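Local coordinates for carbon dioxide concentrating mechanism protein (Gloeobacter violaceus, PDB 4JW0) that probably forms the pentameric vertices of the carboxysome shell, helping to close and curve the otherwise flat hexagonal layers around RuBisCO, at the interface of chains A and B. Sequence-based numbering; all coordinates share one arbitrary frame. Chains: chain A/B, Carbon dioxide concentrating mechanism protein.

The three contacts lie along one boundary between neighbouring subunits of the CcmL homopentamer. The centres of their C-alpha atoms are about 11 Å apart for contacts 1 and 2, 13 Å for contacts 2 and 3, and 23 Å for contacts 1 and 3. Contact 2 thus sits between the others. In chain A, strands 2-11 and 24-30 serve both contact 1 and contact 2. Strand 54-59 of the protein, used in contact 2, runs straight into the 3-10 helix of contact 3. Strand pairing, apolar packing and polar side-chain contacts therefore follow one another along a seam repeated around the ring.

Contact 1: the interface of chains A and B. Residues chain A 7-9, 26, 51; chain B 86-88.
A:Thr9 and B:Ser86 pair through their backbones in both directions. A:Thr9 N donates to B:Ser86 O at 3.0 Å, and B:Ser86 N donates to A:Thr9 O at 3.0 Å. Strand 2-11 of chain A and strand 84-87 of chain B thereby form an antiparallel bridge between subunits. Two residues along, B:Asp88 N donates to A:Arg7 O at 3.3 Å. The side chains of the first pair also meet. A:Thr9 OG1 and B:Ser86 OG are hydrogen bonded at 3.0 Å, and either hydroxyl may be the donor. Each hydroxyl lies between its own backbone N and carbonyl carbon (chi1 71° and 82°), which turns both toward the same side of the strand pair. At the other end, A:Arg7 NH1 forms a salt bridge with the carboxylate oxygen B:Asp88 OD2 at 2.7 Å. The bond uses the syn side of that oxygen but comes from 30° outside the carboxylate plane. Guanidinium and carboxylate are markedly turned against each other. B:Asp88 is poorly ordered, so this detail is less certain than the backbone pairing. Beside the salt bridge, methyl A:Leu51 CD2 packs on B:Asp88 CA at 3.8 Å. A:Leu26 CD2 reaches B:Val87 CG2 at 4.1 Å, a looser touch. Behind the salt bridge, bends at chi2 and chi3 of A:Arg7 bring its guanidinium to the carboxylate. The site joins the beta structure of adjacent subunits and helps hold the pentamer together.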
ATOM      1  N   ARG A   7     -17.602   0.830  14.156  1.00 24.12           N
ATOM      2  CA  ARG A   7     -17.489   1.051  15.599  1.00 28.86           C
ATOM      3  C   ARG A   7     -17.873   2.462  16.028  1.00 32.39           C
ATOM      4  O   ARG A   7     -18.181   2.686  17.192  1.00 30.74           O
ATOM      5  CB  ARG A   7     -16.067   0.754  16.078  1.00 27.21           C
ATOM      6  CG  ARG A   7     -15.663  -0.708  15.960  1.00 30.39           C
ATOM      7  CD  ARG A   7     -16.096  -1.534  17.161  1.00 57.87           C
ATOM      8  NE  ARG A   7     -17.550  -1.600  17.323  1.00 69.50           N
ATOM      9  CZ  ARG A   7     -18.210  -1.283  18.438  1.00 59.99           C
ATOM     10  NH1 ARG A   7     -17.567  -0.862  19.521  1.00 53.52           N
ATOM     11  NH2 ARG A   7     -19.532  -1.384  18.469  1.00 52.60           N
ATOM     12  N   GLY A   8     -17.855   3.414  15.105  1.00 24.78           N
ATOM     13  CA  GLY A   8     -18.178   4.783  15.456  1.00 28.01           C
ATOM     14  C   GLY A   8     -17.873   5.773  14.357  1.00 29.87           C
ATOM     15  O   GLY A   8     -17.722   5.398  13.199  1.00 25.35           O
ATOM     16  N   THR A   9     -17.764   7.041  14.736  1.00 21.55           N
ATOM     17  CA  THR A   9     -17.566   8.117  13.778  1.00 23.91           C
ATOM     18  C   THR A   9     -16.457   9.041  14.245  1.00 27.55           C
ATOM     19  O   THR A   9     -16.166   9.136  15.440  1.00 29.87           O
ATOM     20  CB  THR A   9     -18.844   8.955  13.584  1.00 34.68           C
ATOM     21  OG1 THR A   9     -19.095   9.730  14.760  1.00 50.34           O
ATOM     22  CG2 THR A   9     -20.033   8.063  13.308  1.00 38.02           C
ATOM     23  N   LEU A  26     -15.266   5.014  11.771  1.00 21.95           N
ATOM     24  CA  LEU A  26     -14.218   4.196  12.350  1.00 19.22           C
ATOM     25  C   LEU A  26     -14.577   2.728  12.161  1.00 23.40           C
ATOM     26  O   LEU A  26     -15.593   2.256  12.668  1.00 22.19           O
ATOM     27  CB  LEU A  26     -14.063   4.516  13.835  1.00 23.73           C
ATOM     28  CG  LEU A  26     -13.122   3.610  14.623  1.00 29.67           C
ATOM     29  CD1 LEU A  26     -11.691   3.851  14.187  1.00 25.79           C
ATOM     30  CD2 LEU A  26     -13.290   3.847  16.112  1.00 30.18           C
ATOM     31  N   LEU A  51     -23.796   1.381  13.296  1.00 26.70           N
ATOM     32  CA  LEU A  51     -22.994   0.693  14.295  1.00 25.56           C
ATOM     33  C   LEU A  51     -23.112  -0.826  14.207  1.00 28.46           C
ATOM     34  O   LEU A  51     -24.208  -1.363  14.079  1.00 26.86           O
ATOM     35  CB  LEU A  51     -23.428   1.147  15.685  1.00 30.16           C
ATOM     36  CG  LEU A  51     -22.383   1.061  16.789  1.00 42.90           C
ATOM     37  CD1 LEU A  51     -21.409   2.232  16.682  1.00 46.37           C
ATOM     38  CD2 LEU A  51     -23.074   1.031  18.148  1.00 52.72           C
TER
ATOM     39  N   SER B  86     -16.456   9.315  18.389  1.00 26.62           N
ATOM     40  CA  SER B  86     -17.538   8.686  19.131  1.00 31.66           C
ATOM     41  C   SER B  86     -17.524   7.191  18.864  1.00 47.66           C
ATOM     42  O   SER B  86     -17.356   6.758  17.725  1.00 48.72           O
ATOM     43  CB  SER B  86     -18.891   9.289  18.740  1.00 42.60           C
ATOM     44  OG  SER B  86     -19.402   8.726  17.545  1.00 63.18           O
ATOM     45  N   VAL B  87     -17.692   6.406  19.919  1.00 30.76           N
ATOM     46  CA  VAL B  87     -17.776   4.959  19.791  1.00 34.11           C
ATOM     47  C   VAL B  87     -19.016   4.492  20.533  1.00 45.84           C
ATOM     48  O   VAL B  87     -19.311   4.990  21.611  1.00 46.99           O
ATOM     49  CB  VAL B  87     -16.540   4.275  20.379  1.00 41.53           C
ATOM     50  CG1 VAL B  87     -16.740   2.766  20.432  1.00 47.06           C
ATOM     51  CG2 VAL B  87     -15.306   4.632  19.566  1.00 36.01           C
ATOM     52  N   ASP B  88     -19.742   3.543  19.956  1.00 38.99           N
ATOM     53  CA  ASP B  88     -21.006   3.088  20.539  1.00 53.39           C
ATOM     54  C   ASP B  88     -21.872   4.256  21.008  1.00 53.54           C
ATOM     55  O   ASP B  88     -22.516   4.178  22.056  1.00 61.39           O
ATOM     56  CB  ASP B  88     -20.752   2.130  21.706  1.00 41.52           C
ATOM     57  CG  ASP B  88     -20.517   0.698  21.248  1.00 70.45           C
ATOM     58  OD1 ASP B  88     -21.509  -0.011  20.970  1.00 75.10           O
ATOM     59  OD2 ASP B  88     -19.343   0.279  21.179  1.00 68.20           O
TER

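Contact 2: the interface of chains A and B. Residues chain A 10, 24, 42-43; chain B 1, 3, 56, 82.
B:Leu56 pushes its two methyl groups into an apolar patch of chain A. B:Leu56 CD2 sits over the centre of one face of the A:Phe24 ring, 3.6 Å from the ring centroid, in a CH-pi contact. The other methyl, B:Leu56 CD1, meets A:Val42 CG1 at 3.8 Å. The forked end of the leucine thus bridges strands 24-30 and 39-44 of the neighbour. CG of B:Leu56 points away from its own backbone N (chi1 -153°), which carries the fork across the boundary. A:Val10 has 35 Å² hidden by chain B. A:Val10 CG1 packs against B:Ile82 CG1 at 3.8 Å. A:Val42 is also held through its backbone. A:Val42 N donates to B:Met1 O at 2.8 Å, and B:Met1 N donates to A:Val42 O at 2.8 Å. The chain start of one subunit is therefore tied to a strand of the next. The B:Met1 side chain bends back, and methyl B:Met1 CE touches A:Phe24 CD1 at 3.7 Å, at the rim of the ring. The two side chains run at about a right angle. An alanine in place of A:Phe24 would probably open a gap beneath B:Leu56 CD2 and remove the support for the B:Met1 methyl. This patch supplies apolar packing between adjacent subunits and fixes the first residue of chain B in the pentamer.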
ATOM      1  N   VAL A  10     -15.840   9.716  13.286  1.00 28.61           N
ATOM      2  CA  VAL A  10     -14.803  10.690  13.570  1.00 24.41           C
ATOM      3  C   VAL A  10     -15.266  12.028  13.017  1.00 26.16           C
ATOM      4  O   VAL A  10     -15.711  12.107  11.868  1.00 26.62           O
ATOM      5  CB  VAL A  10     -13.470  10.288  12.918  1.00 23.92           C
ATOM      6  CG1 VAL A  10     -12.439  11.395  13.079  1.00 29.92           C
ATOM      7  CG2 VAL A  10     -12.955   8.980  13.517  1.00 25.99           C
ATOM      8  N   PHE A  24     -17.072  10.279   8.201  1.00 24.05           N
ATOM      9  CA  PHE A  24     -15.947   9.404   8.510  1.00 23.24           C
ATOM     10  C   PHE A  24     -16.374   8.327   9.490  1.00 24.62           C
ATOM     11  O   PHE A  24     -16.793   8.634  10.605  1.00 28.35           O
ATOM     12  CB  PHE A  24     -14.793  10.202   9.126  1.00 20.82           C
ATOM     13  CG  PHE A  24     -14.278  11.316   8.255  1.00 24.24           C
ATOM     14  CD1 PHE A  24     -13.662  11.045   7.040  1.00 28.05           C
ATOM     15  CD2 PHE A  24     -14.382  12.635   8.665  1.00 24.22           C
ATOM     16  CE1 PHE A  24     -13.176  12.067   6.250  1.00 31.95           C
ATOM     17  CE2 PHE A  24     -13.894  13.661   7.876  1.00 30.55           C
ATOM     18  CZ  PHE A  24     -13.296  13.378   6.668  1.00 27.25           C
ATOM     19  N   VAL A  42     -10.179   4.406   9.217  1.00 17.34           N
ATOM     20  CA  VAL A  42     -11.254   5.388   9.113  1.00 19.15           C
ATOM     21  C   VAL A  42     -11.590   5.557   7.637  1.00 17.65           C
ATOM     22  O   VAL A  42     -10.721   5.862   6.820  1.00 20.62           O
ATOM     23  CB  VAL A  42     -10.874   6.743   9.740  1.00 20.38           C
ATOM     24  CG1 VAL A  42     -12.023   7.722   9.615  1.00 18.86           C
ATOM     25  CG2 VAL A  42     -10.491   6.562  11.204  1.00 22.42           C
ATOM     26  N   ALA A  43     -12.853   5.334   7.296  1.00 19.30           N
ATOM     27  CA  ALA A  43     -13.273   5.316   5.907  1.00 18.89           C
ATOM     28  C   ALA A  43     -14.397   6.306   5.636  1.00 22.38           C
ATOM     29  O   ALA A  43     -15.249   6.557   6.489  1.00 21.85           O
ATOM     30  CB  ALA A  43     -13.705   3.909   5.515  1.00 20.06           C
TER
ATOM     31  N   MET B   1      -8.095   6.074   5.887  1.00 19.16           N
ATOM     32  CA  MET B   1      -7.394   7.071   6.739  1.00 22.84           C
ATOM     33  C   MET B   1      -7.117   6.463   8.101  1.00 24.00           C
ATOM     34  O   MET B   1      -7.723   5.457   8.490  1.00 19.62           O
ATOM     35  CB  MET B   1      -8.238   8.338   6.913  1.00 21.22           C
ATOM     36  CG  MET B   1      -8.427   9.146   5.624  1.00 21.10           C
ATOM     37  SD  MET B   1      -9.687   8.495   4.508  1.00 23.83           S
ATOM     38  CE  MET B   1     -11.184   8.904   5.412  1.00 21.19           C
ATOM     39  N   ILE B   3      -5.696   7.645  12.397  1.00 20.75           N
ATOM     40  CA  ILE B   3      -5.603   8.708  13.381  1.00 20.75           C
ATOM     41  C   ILE B   3      -4.166   8.825  13.866  1.00 19.40           C
ATOM     42  O   ILE B   3      -3.535   7.835  14.245  1.00 23.20           O
ATOM     43  CB  ILE B   3      -6.529   8.436  14.581  1.00 22.25           C
ATOM     44  CG1 ILE B   3      -7.976   8.254  14.107  1.00 23.66           C
ATOM     45  CG2 ILE B   3      -6.447   9.576  15.581  1.00 22.33           C
ATOM     46  CD1 ILE B   3      -8.871   7.608  15.140  1.00 26.59           C
ATOM     47  N   LEU B  56      -6.581  13.362  11.298  1.00 20.91           N
ATOM     48  CA  LEU B  56      -6.926  12.336  10.341  1.00 17.83           C
ATOM     49  C   LEU B  56      -5.952  12.505   9.189  1.00 17.10           C
ATOM     50  O   LEU B  56      -5.790  13.609   8.676  1.00 21.22           O
ATOM     51  CB  LEU B  56      -8.358  12.564   9.861  1.00 22.09           C
ATOM     52  CG  LEU B  56      -9.205  11.405   9.366  1.00 37.70           C
ATOM     53  CD1 LEU B  56      -9.264  10.288  10.398  1.00 28.70           C
ATOM     54  CD2 LEU B  56     -10.594  11.937   9.072  1.00 33.30           C
ATOM     55  N   ILE B  82      -8.944  16.458  14.340  1.00 24.63           N
ATOM     56  CA  ILE B  82     -10.080  15.736  14.905  1.00 24.17           C
ATOM     57  C   ILE B  82     -10.639  16.433  16.142  1.00 33.32           C
ATOM     58  O   ILE B  82      -9.892  16.785  17.058  1.00 29.80           O
ATOM     59  CB  ILE B  82      -9.685  14.293  15.265  1.00 26.37           C
ATOM     60  CG1 ILE B  82      -9.436  13.496  13.980  1.00 24.84           C
ATOM     61  CG2 ILE B  82     -10.766  13.621  16.100  1.00 30.13           C
ATOM     62  CD1 ILE B  82      -8.904  12.098  14.203  1.00 24.54           C
TER

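Contact 3: the interface of chains A and B. Residues chain A 61, 64, 72, 74-75; chain B 61-62, 65.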
ATOM      1  N   SER A  61      -6.471   4.832  -4.154  1.00 16.66           N
ATOM      2  CA  SER A  61      -7.178   5.680  -5.106  1.00 17.97           C
ATOM      3  C   SER A  61      -8.583   5.168  -5.439  1.00 18.29           C
ATOM      4  O   SER A  61      -9.406   5.912  -5.982  1.00 20.27           O
ATOM      5  CB  SER A  61      -6.353   5.863  -6.381  1.00 21.28           C
ATOM      6  OG  SER A  61      -6.064   4.625  -6.991  1.00 19.83           O
ATOM      7  N   ARG A  64     -11.413   7.407  -4.448  1.00 16.52           N
ATOM      8  CA  ARG A  64     -11.729   8.596  -5.223  1.00 19.01           C
ATOM      9  C   ARG A  64     -12.685   8.303  -6.381  1.00 26.45           C
ATOM     10  O   ARG A  64     -13.052   9.213  -7.116  1.00 25.36           O
ATOM     11  CB  ARG A  64     -10.447   9.243  -5.763  1.00 21.23           C
ATOM     12  CG  ARG A  64      -9.445   9.612  -4.679  1.00 19.40           C
ATOM     13  CD  ARG A  64      -8.446  10.665  -5.147  1.00 22.09           C
ATOM     14  NE  ARG A  64      -7.782  10.342  -6.414  1.00 25.40           N
ATOM     15  CZ  ARG A  64      -6.608   9.724  -6.524  1.00 24.16           C
ATOM     16  NH1 ARG A  64      -5.947   9.325  -5.451  1.00 29.82           N
ATOM     17  NH2 ARG A  64      -6.093   9.495  -7.723  1.00 32.65           N
ATOM     18  N   ARG A  72     -10.666  14.384  -3.995  1.00 20.60           N
ATOM     19  CA  ARG A  72     -10.589  14.413  -2.541  1.00 21.10           C
ATOM     20  C   ARG A  72      -9.404  13.601  -2.036  1.00 18.44           C
ATOM     21  O   ARG A  72      -9.111  12.532  -2.566  1.00 22.89           O
ATOM     22  CB  ARG A  72     -11.858  13.846  -1.921  1.00 25.71           C
ATOM     23  CG  ARG A  72     -13.043  14.780  -1.973  1.00 31.39           C
ATOM     24  CD  ARG A  72     -14.187  14.226  -1.148  1.00 30.50           C
ATOM     25  NE  ARG A  72     -15.379  15.058  -1.267  1.00 39.12           N
ATOM     26  CZ  ARG A  72     -16.623  14.594  -1.333  1.00 45.88           C
ATOM     27  NH1 ARG A  72     -16.867  13.290  -1.289  1.00 50.55           N
ATOM     28  NH2 ARG A  72     -17.635  15.441  -1.441  1.00 43.12           N
ATOM     29  N   VAL A  74      -8.821  11.334  -0.029  1.00 18.09           N
ATOM     30  CA  VAL A  74      -9.337  10.203   0.739  1.00 15.93           C
ATOM     31  C   VAL A  74      -8.721   8.900   0.244  1.00 15.39           C
ATOM     32  O   VAL A  74      -8.546   8.705  -0.961  1.00 21.17           O
ATOM     33  CB  VAL A  74     -10.874  10.092   0.638  1.00 24.53           C
ATOM     34  CG1 VAL A  74     -11.528  11.216   1.396  1.00 40.87           C
ATOM     35  CG2 VAL A  74     -11.329  10.088  -0.821  1.00 23.75           C
ATOM     36  N   ASP A  75      -8.413   8.002   1.176  1.00 19.01           N
ATOM     37  CA  ASP A  75      -7.704   6.771   0.838  1.00 19.22           C
ATOM     38  C   ASP A  75      -8.394   5.519   1.385  1.00 16.97           C
ATOM     39  O   ASP A  75      -7.808   4.435   1.396  1.00 17.61           O
ATOM     40  CB  ASP A  75      -6.269   6.836   1.357  1.00 21.20           C
ATOM     41  CG  ASP A  75      -6.201   6.770   2.871  1.00 25.19           C
ATOM     42  OD1 ASP A  75      -7.255   6.970   3.512  1.00 22.69           O
ATOM     43  OD2 ASP A  75      -5.107   6.504   3.420  1.00 23.60           O
TER
ATOM     44  N   SER B  61      -1.602   8.330  -3.156  1.00 17.70           N
ATOM     45  CA  SER B  61      -1.855   9.407  -4.103  1.00 16.15           C
ATOM     46  C   SER B  61      -2.909  10.396  -3.603  1.00 18.73           C
ATOM     47  O   SER B  61      -3.064  11.475  -4.167  1.00 20.38           O
ATOM     48  CB  SER B  61      -2.280   8.828  -5.452  1.00 22.38           C
ATOM     49  OG  SER B  61      -3.419   8.003  -5.305  1.00 21.32           O
ATOM     50  N   ALA B  62      -3.628  10.016  -2.549  1.00 20.80           N
ATOM     51  CA  ALA B  62      -4.529  10.928  -1.855  1.00 21.21           C
ATOM     52  C   ALA B  62      -3.809  12.225  -1.489  1.00 17.91           C
ATOM     53  O   ALA B  62      -4.398  13.300  -1.515  1.00 20.82           O
ATOM     54  CB  ALA B  62      -5.066  10.272  -0.602  1.00 19.71           C
ATOM     55  N   GLN B  65      -3.874  15.220  -3.912  1.00 22.16           N
ATOM     56  CA  GLN B  65      -5.156  15.781  -4.323  1.00 26.71           C
ATOM     57  C   GLN B  65      -5.350  17.204  -3.812  1.00 34.64           C
ATOM     58  O   GLN B  65      -6.202  17.943  -4.320  1.00 38.70           O
ATOM     59  CB  GLN B  65      -6.308  14.888  -3.855  1.00 17.97           C
ATOM     60  CG  GLN B  65      -6.238  13.465  -4.403  1.00 18.82           C
ATOM     61  CD  GLN B  65      -5.961  13.430  -5.899  1.00 25.55           C
ATOM     62  OE1 GLN B  65      -6.676  14.045  -6.690  1.00 25.33           O
ATOM     63  NE2 GLN B  65      -4.908  12.720  -6.291  1.00 26.40           N
TER
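A:Arg64 and B:Gln65 face each other across the subunit boundary of this CcmL/EutN-family pentamer, in a polar side-chain contact that helps join adjacent subunits. A:Arg64 lies in 3-10 helix 60-64 of chain A and B:Gln65 in the equivalent helix 60-65 of chain B. Their contact is a stack of flat groups. The guanidinium and amide planes are 8° apart, and B:Gln65 NE2 lies 3.5 Å above the centre of the A:Arg64 guanidinium. The two side chains arrive from opposite directions. A bend at chi3 of A:Arg64 (-51°) lays the guanidinium against the amide.

Hydrogen bonds hold both groups. A:Arg64 NH1 donates to the hydroxyl B:Ser61 OG at 2.9 Å, nearly straight (167° at H). That oxygen lies in the guanidinium plane, so this bond uses an edge of the arginine while the glutamine takes a face. Within chain B, B:Gln65 NE2 donates to B:Ser61 O at 3.1 Å. The acceptor is near the amide plane, although the donor stands above the carbonyl plane. This bond probably fixes the rotation of the amide for stacking.

Apolar contacts flank the stack. The aliphatic part of the arginine, A:Arg64 CD, packs on B:Gln65 CG at 3.6 Å. The methyl B:Ala62 CB lies 4.1 Å from A:Asp75 CB.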